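Putative ATP-grasp superfamily protein (Archaeoglobus fulgidus, PDB 3DF7) is of unknown function but belongs to the ATP-grasp superfamily and so probably binds ATP, perhaps together with a metal ion. Local coordinates at residues L170-A175 with V180-V185; R218-V223 with V230-V235. One frame throughout, in Å; residues are numbered along the deposited sequence.

Interaction 1 of 2, residues L170-A175 with V180-V185; sequences LSVSLA and VKCLSV
The carbonyl oxygen of S173 accepts two backbone N-H groups of the facing strand, from L183 N at 2.7 Å and, longer, from S184 N at 3.3 Å. The S184 donor lies in the carbonyl plane on a lone pair, whereas that of L183 is tilted 18° from it. S173 N returns a bond to S184 O at 2.8 Å. Two residues of one strand, L183 and S184, thus stand against the single S173 of the other, which makes this a classic beta bulge, here interrupting the antiparallel hairpin of strands 168-176 and 180-191 in the ATP-grasp domain; beyond it, A175 and K181 form a regular hydrogen-bonded pair. L183, the inserted residue, points its CB toward the partner strand: CB rests 3.4 Å from S173 O, and CD2 reaches A175 CB at 3.8 Å. Shortening this side chain to an alanine would probably leave the A175 methyl without its leucine cover. On the face of V172 and C182, L174 sends CD2 over C182 CA (3.7 Å), while CD1 meets V180 CG1 at 4.0 Å. V172 CG1, anti to its own nitrogen (chi1 -180°), touches C182 SG. The serine hydroxyls on the other face bond elsewhere, S173 OG to Y229 and S184 OG to Y260.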
ATOM      1  N   LEU A 170      -7.826  -4.204   9.955  1.00  9.81           N
ATOM      2  CA  LEU A 170      -7.719  -2.799   9.586  1.00 12.31           C
ATOM      3  C   LEU A 170      -6.367  -2.441   8.989  1.00 11.78           C
ATOM      4  O   LEU A 170      -5.449  -3.260   8.939  1.00 12.36           O
ATOM      5  CB  LEU A 170      -7.923  -1.938  10.831  1.00 11.06           C
ATOM      6  CG  LEU A 170      -9.168  -2.214  11.674  1.00 12.40           C
ATOM      7  CD1 LEU A 170      -8.987  -1.626  13.068  1.00 11.05           C
ATOM      8  CD2 LEU A 170     -10.385  -1.627  10.976  1.00 10.85           C
ATOM      9  N   SER A 171      -6.266  -1.200   8.532  1.00 12.08           N
ATOM     10  CA  SER A 171      -5.021  -0.675   7.997  1.00 11.83           C
ATOM     11  C   SER A 171      -5.036   0.814   8.326  1.00 10.78           C
ATOM     12  O   SER A 171      -6.102   1.440   8.357  1.00 12.71           O
ATOM     13  CB  SER A 171      -4.911  -0.904   6.481  1.00 13.03           C
ATOM     14  OG  SER A 171      -5.756  -0.049   5.740  1.00 12.86           O
ATOM     15  N   VAL A 172      -3.865   1.367   8.614  1.00  8.85           N
ATOM     16  CA  VAL A 172      -3.753   2.781   8.941  1.00  9.26           C
ATOM     17  C   VAL A 172      -2.861   3.448   7.911  1.00  9.42           C
ATOM     18  O   VAL A 172      -1.744   2.983   7.656  1.00  9.33           O
ATOM     19  CB  VAL A 172      -3.141   2.988  10.344  1.00  8.42           C
ATOM     20  CG1 VAL A 172      -3.045   4.479  10.661  1.00  7.91           C
ATOM     21  CG2 VAL A 172      -3.996   2.283  11.391  1.00  8.97           C
ATOM     22  N   SER A 173      -3.373   4.516   7.307  1.00  8.30           N
ATOM     23  CA  SER A 173      -2.636   5.272   6.305  1.00  8.75           C
ATOM     24  C   SER A 173      -1.941   6.410   7.034  1.00  9.07           C
ATOM     25  O   SER A 173      -2.593   7.265   7.637  1.00  8.09           O
ATOM     26  CB  SER A 173      -3.588   5.835   5.248  1.00  8.25           C
ATOM     27  OG  SER A 173      -4.310   4.801   4.601  1.00  7.67           O
ATOM     28  N   LEU A 174      -0.616   6.417   6.971  1.00  8.04           N
ATOM     29  CA  LEU A 174       0.171   7.433   7.648  1.00  9.77           C
ATOM     30  C   LEU A 174       1.053   8.248   6.708  1.00  9.69           C
ATOM     31  O   LEU A 174       1.468   7.772   5.646  1.00  9.06           O
ATOM     32  CB  LEU A 174       1.062   6.772   8.704  1.00  9.21           C
ATOM     33  CG  LEU A 174       0.415   5.913   9.797  1.00 10.42           C
ATOM     34  CD1 LEU A 174       1.492   5.153  10.556  1.00 11.77           C
ATOM     35  CD2 LEU A 174      -0.374   6.792  10.744  1.00  9.37           C
ATOM     36  N   ALA A 175       1.329   9.483   7.115  1.00  9.86           N
ATOM     37  CA  ALA A 175       2.205  10.378   6.368  1.00 10.71           C
ATOM     38  C   ALA A 175       3.427  10.487   7.273  1.00 12.36           C
ATOM     39  O   ALA A 175       3.346  11.062   8.361  1.00 12.68           O
ATOM     40  CB  ALA A 175       1.555  11.744   6.189  1.00 11.12           C
ATOM     41  N   VAL A 180       4.834  11.909  12.403  1.00 20.42           N
ATOM     42  CA  VAL A 180       3.985  10.899  11.788  1.00 18.22           C
ATOM     43  C   VAL A 180       2.546  11.364  11.955  1.00 18.05           C
ATOM     44  O   VAL A 180       2.097  11.634  13.065  1.00 17.41           O
ATOM     45  CB  VAL A 180       4.172   9.524  12.455  1.00 17.72           C
ATOM     46  CG1 VAL A 180       3.261   8.492  11.797  1.00 16.45           C
ATOM     47  CG2 VAL A 180       5.627   9.091  12.336  1.00 18.43           C
ATOM     48  N   LYS A 181       1.828  11.472  10.845  1.00 17.00           N
ATOM     49  CA  LYS A 181       0.448  11.932  10.890  1.00 17.14           C
ATOM     50  C   LYS A 181      -0.501  10.893  10.313  1.00 15.94           C
ATOM     51  O   LYS A 181      -0.218  10.293   9.272  1.00 13.38           O
ATOM     52  CB  LYS A 181       0.327  13.245  10.116  1.00 21.08           C
ATOM     53  CG  LYS A 181      -1.024  13.929  10.226  1.00 27.20           C
ATOM     54  CD  LYS A 181      -0.991  15.282   9.530  1.00 31.22           C
ATOM     55  CE  LYS A 181      -2.270  16.071   9.761  1.00 33.94           C
ATOM     56  NZ  LYS A 181      -2.201  17.409   9.105  1.00 36.16           N
ATOM     57  N   CYS A 182      -1.619  10.667  10.998  1.00 14.65           N
ATOM     58  CA  CYS A 182      -2.600   9.700  10.526  1.00 13.60           C
ATOM     59  C   CYS A 182      -3.471  10.356   9.475  1.00 13.65           C
ATOM     60  O   CYS A 182      -4.080  11.400   9.719  1.00 13.54           O
ATOM     61  CB  CYS A 182      -3.484   9.204  11.667  1.00 13.35           C
ATOM     62  SG  CYS A 182      -4.761   8.049  11.112  1.00 14.70           S
ATOM     63  N   LEU A 183      -3.527   9.740   8.303  1.00 12.82           N
ATOM     64  CA  LEU A 183      -4.322  10.264   7.207  1.00 12.85           C
ATOM     65  C   LEU A 183      -5.687   9.595   7.167  1.00 12.23           C
ATOM     66  O   LEU A 183      -6.691  10.228   6.833  1.00 11.93           O
ATOM     67  CB  LEU A 183      -3.611  10.021   5.877  1.00 11.94           C
ATOM     68  CG  LEU A 183      -2.205  10.594   5.704  1.00 13.89           C
ATOM     69  CD1 LEU A 183      -1.755  10.354   4.268  1.00 12.03           C
ATOM     70  CD2 LEU A 183      -2.196  12.089   6.030  1.00 11.26           C
ATOM     71  N   SER A 184      -5.718   8.312   7.513  1.00  9.21           N
ATOM     72  CA  SER A 184      -6.965   7.566   7.480  1.00  9.40           C
ATOM     73  C   SER A 184      -6.832   6.206   8.144  1.00  8.91           C
ATOM     74  O   SER A 184      -5.747   5.616   8.158  1.00  9.07           O
ATOM     75  CB  SER A 184      -7.390   7.367   6.021  1.00 10.08           C
ATOM     76  OG  SER A 184      -8.579   6.603   5.914  1.00 10.77           O
ATOM     77  N   VAL A 185      -7.932   5.727   8.714  1.00  8.43           N
ATOM     78  CA  VAL A 185      -7.968   4.398   9.317  1.00  8.60           C
ATOM     79  C   VAL A 185      -9.011   3.664   8.486  1.00  9.36           C
ATOM     80  O   VAL A 185     -10.167   4.098   8.390  1.00  9.17           O
ATOM     81  CB  VAL A 185      -8.382   4.427  10.804  1.00  9.72           C
ATOM     82  CG1 VAL A 185      -8.546   3.000  11.318  1.00 12.16           C
ATOM     83  CG2 VAL A 185      -7.311   5.142  11.622  1.00 10.39           C
TER

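Interaction 2 of 2, residues R218-V223 with V230-V235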
ATOM      1  N   ARG A 218       3.576   3.773  16.496  1.00  9.14           N
ATOM      2  CA  ARG A 218       4.658   3.153  17.254  1.00 10.33           C
ATOM      3  C   ARG A 218       5.466   2.217  16.353  1.00 10.17           C
ATOM      4  O   ARG A 218       6.690   2.141  16.460  1.00 11.61           O
ATOM      5  CB  ARG A 218       4.090   2.368  18.443  1.00  9.95           C
ATOM      6  CG  ARG A 218       5.128   2.063  19.528  1.00 11.58           C
ATOM      7  CD  ARG A 218       4.557   1.157  20.620  1.00 11.38           C
ATOM      8  NE  ARG A 218       3.273   1.644  21.123  1.00 13.32           N
ATOM      9  CZ  ARG A 218       3.098   2.774  21.800  1.00 11.89           C
ATOM     10  NH1 ARG A 218       4.127   3.566  22.081  1.00 15.18           N
ATOM     11  NH2 ARG A 218       1.882   3.117  22.192  1.00 15.86           N
ATOM     12  N   ALA A 219       4.773   1.516  15.460  1.00  8.87           N
ATOM     13  CA  ALA A 219       5.413   0.587  14.535  1.00 10.18           C
ATOM     14  C   ALA A 219       6.333   1.276  13.533  1.00  9.89           C
ATOM     15  O   ALA A 219       7.483   0.867  13.355  1.00 10.42           O
ATOM     16  CB  ALA A 219       4.348  -0.220  13.784  1.00  9.56           C
ATOM     17  N   VAL A 220       5.833   2.316  12.870  1.00 10.80           N
ATOM     18  CA  VAL A 220       6.643   3.007  11.873  1.00 11.86           C
ATOM     19  C   VAL A 220       7.828   3.750  12.470  1.00 12.03           C
ATOM     20  O   VAL A 220       8.853   3.909  11.819  1.00 11.73           O
ATOM     21  CB  VAL A 220       5.798   3.988  11.014  1.00 11.78           C
ATOM     22  CG1 VAL A 220       4.739   3.207  10.225  1.00  7.74           C
ATOM     23  CG2 VAL A 220       5.147   5.036  11.888  1.00 12.44           C
ATOM     24  N   GLU A 221       7.708   4.196  13.714  1.00 15.07           N
ATOM     25  CA  GLU A 221       8.819   4.908  14.328  1.00 17.66           C
ATOM     26  C   GLU A 221       9.998   3.966  14.580  1.00 19.11           C
ATOM     27  O   GLU A 221      11.109   4.415  14.862  1.00 20.33           O
ATOM     28  CB  GLU A 221       8.351   5.597  15.615  1.00 18.45           C
ATOM     29  CG  GLU A 221       7.192   6.556  15.340  1.00 22.66           C
ATOM     30  CD  GLU A 221       7.018   7.629  16.390  1.00 26.87           C
ATOM     31  OE1 GLU A 221       6.799   7.282  17.569  1.00 29.99           O
ATOM     32  OE2 GLU A 221       7.091   8.825  16.032  1.00 28.35           O
ATOM     33  N   CYS A 222       9.753   2.662  14.444  1.00 19.25           N
ATOM     34  CA  CYS A 222      10.787   1.639  14.633  1.00 21.16           C
ATOM     35  C   CYS A 222      11.693   1.497  13.419  1.00 19.77           C
ATOM     36  O   CYS A 222      12.854   1.115  13.547  1.00 20.57           O
ATOM     37  CB  CYS A 222      10.166   0.258  14.877  1.00 20.03           C
ATOM     38  SG  CYS A 222       9.339   0.030  16.438  1.00 30.44           S
ATOM     39  N   VAL A 223      11.154   1.796  12.242  1.00 19.01           N
ATOM     40  CA  VAL A 223      11.898   1.634  10.999  1.00 17.72           C
ATOM     41  C   VAL A 223      12.441   2.915  10.382  1.00 18.23           C
ATOM     42  O   VAL A 223      11.700   3.685   9.765  1.00 17.54           O
ATOM     43  CB  VAL A 223      11.021   0.925   9.946  1.00 16.90           C
ATOM     44  CG1 VAL A 223      11.873   0.486   8.766  1.00 18.08           C
ATOM     45  CG2 VAL A 223      10.306  -0.262  10.578  1.00 18.16           C
ATOM     46  N   VAL A 230       2.703   5.645   4.114  1.00  8.80           N
ATOM     47  CA  VAL A 230       3.011   4.300   4.573  1.00  8.92           C
ATOM     48  C   VAL A 230       1.730   3.677   5.107  1.00  8.72           C
ATOM     49  O   VAL A 230       0.963   4.328   5.817  1.00  9.72           O
ATOM     50  CB  VAL A 230       4.075   4.310   5.704  1.00  9.40           C
ATOM     51  CG1 VAL A 230       4.290   2.885   6.234  1.00  8.53           C
ATOM     52  CG2 VAL A 230       5.387   4.882   5.178  1.00 10.05           C
ATOM     53  N   GLY A 231       1.485   2.426   4.739  1.00  8.96           N
ATOM     54  CA  GLY A 231       0.298   1.747   5.218  1.00  8.30           C
ATOM     55  C   GLY A 231       0.683   0.709   6.256  1.00  9.95           C
ATOM     56  O   GLY A 231       1.695   0.026   6.099  1.00 10.10           O
ATOM     57  N   VAL A 232      -0.099   0.595   7.325  1.00  7.11           N
ATOM     58  CA  VAL A 232       0.190  -0.398   8.359  1.00  9.02           C
ATOM     59  C   VAL A 232      -1.017  -1.310   8.546  1.00  9.36           C
ATOM     60  O   VAL A 232      -2.103  -0.832   8.872  1.00 10.83           O
ATOM     61  CB  VAL A 232       0.505   0.260   9.721  1.00  7.90           C
ATOM     62  CG1 VAL A 232       0.831  -0.817  10.761  1.00 10.31           C
ATOM     63  CG2 VAL A 232       1.669   1.227   9.575  1.00  6.52           C
ATOM     64  N   ASP A 233      -0.829  -2.610   8.336  1.00  8.27           N
ATOM     65  CA  ASP A 233      -1.918  -3.567   8.502  1.00  9.63           C
ATOM     66  C   ASP A 233      -1.988  -4.010   9.957  1.00 10.08           C
ATOM     67  O   ASP A 233      -0.977  -4.390  10.554  1.00 10.38           O
ATOM     68  CB  ASP A 233      -1.721  -4.793   7.608  1.00 11.15           C
ATOM     69  CG  ASP A 233      -2.060  -4.523   6.154  1.00 12.92           C
ATOM     70  OD1 ASP A 233      -2.645  -3.457   5.858  1.00 12.71           O
ATOM     71  OD2 ASP A 233      -1.744  -5.386   5.310  1.00 14.53           O
ATOM     72  N   ILE A 234      -3.190  -3.961  10.514  1.00  7.65           N
ATOM     73  CA  ILE A 234      -3.418  -4.318  11.902  1.00  8.83           C
ATOM     74  C   ILE A 234      -4.681  -5.146  12.104  1.00  9.66           C
ATOM     75  O   ILE A 234      -5.651  -5.013  11.362  1.00 10.99           O
ATOM     76  CB  ILE A 234      -3.541  -3.033  12.769  1.00  8.35           C
ATOM     77  CG1 ILE A 234      -2.149  -2.449  13.022  1.00  8.52           C
ATOM     78  CG2 ILE A 234      -4.243  -3.337  14.093  1.00  7.86           C
ATOM     79  CD1 ILE A 234      -2.175  -1.085  13.656  1.00  8.20           C
ATOM     80  N   VAL A 235      -4.649  -6.022  13.100  1.00 10.35           N
ATOM     81  CA  VAL A 235      -5.821  -6.811  13.451  1.00 11.70           C
ATOM     82  C   VAL A 235      -6.088  -6.470  14.910  1.00 11.77           C
ATOM     83  O   VAL A 235      -5.189  -6.560  15.751  1.00 11.09           O
ATOM     84  CB  VAL A 235      -5.589  -8.332  13.328  1.00 12.76           C
ATOM     85  CG1 VAL A 235      -6.843  -9.077  13.796  1.00 13.81           C
ATOM     86  CG2 VAL A 235      -5.271  -8.698  11.883  1.00 15.04           C
TER
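V220 carries the helix side of this contact through a single methyl. Its CG1 lies 3.7 Å from V232 CG2 and 4.0 Å from V230 CG1, so one branch of the valine spans two side chains two residues apart on the strand. The approaches differ: the V220 and V232 side chains cross at a slant, whereas V220 and V230 run past one another in opposite directions.

Torsions account for which methyls meet. In V220 (chi1 -63°) CG1 stands anti to the carbonyl carbon and beside the backbone nitrogen, which carries it to the strand. V232, with chi1 near 180°, has CG1 anti to its nitrogen and offers the other branch, CG2; V230 presents CG1.

The backbones stay well apart, with V220 CA and V232 CA 8.1 Å from each other, as expected when a helix packs on a sheet through side chains. V220 belongs to the last part of helix 206-220, and a type I turn runs from V220 to V223, with V223 N bonded to V220 O at 3.2 Å. On the strand, G231 separates the two valines.

Further out, L174 of the neighbouring strand and L226 also pack on V220, while A216, earlier in the same helix, touches V232. V230 and V232 are held in the sheet by backbone bonds to L174 and V172. V230 also packs on I245 of strand 240-246, its neighbour on the other side of the sheet order.

V220, V230 and V232 are all buried, and the 113 Å² shared by the two segments is small. The touching atoms are methyl carbons throughout, which implies that dispersion and exclusion of water, rather than directional polar bonds, hold the helix against the strand here.

From the N terminus, interaction 1 comes first: strand 168-176 turns back into strand 180-191, and the contact closes this short hairpin with four residues between its segments. The chain then passes through strand 194-200 and helix 206-220 before interaction 2 closes a second loop, from residues 218-223, late in the helix and the turn after it, into strand 228-236, with six residues between. The two are in series, neither nested nor crossed, yet they meet in space with centres about 9 Å apart. Strand 228-236 lies beside strand 168-176 in one antiparallel sheet, where L170 N approaches I234 O at 2.7 Å, a probable hydrogen bond. Together they tie the hairpin, its neighbouring strand and the covering helix within the ATP-grasp domain.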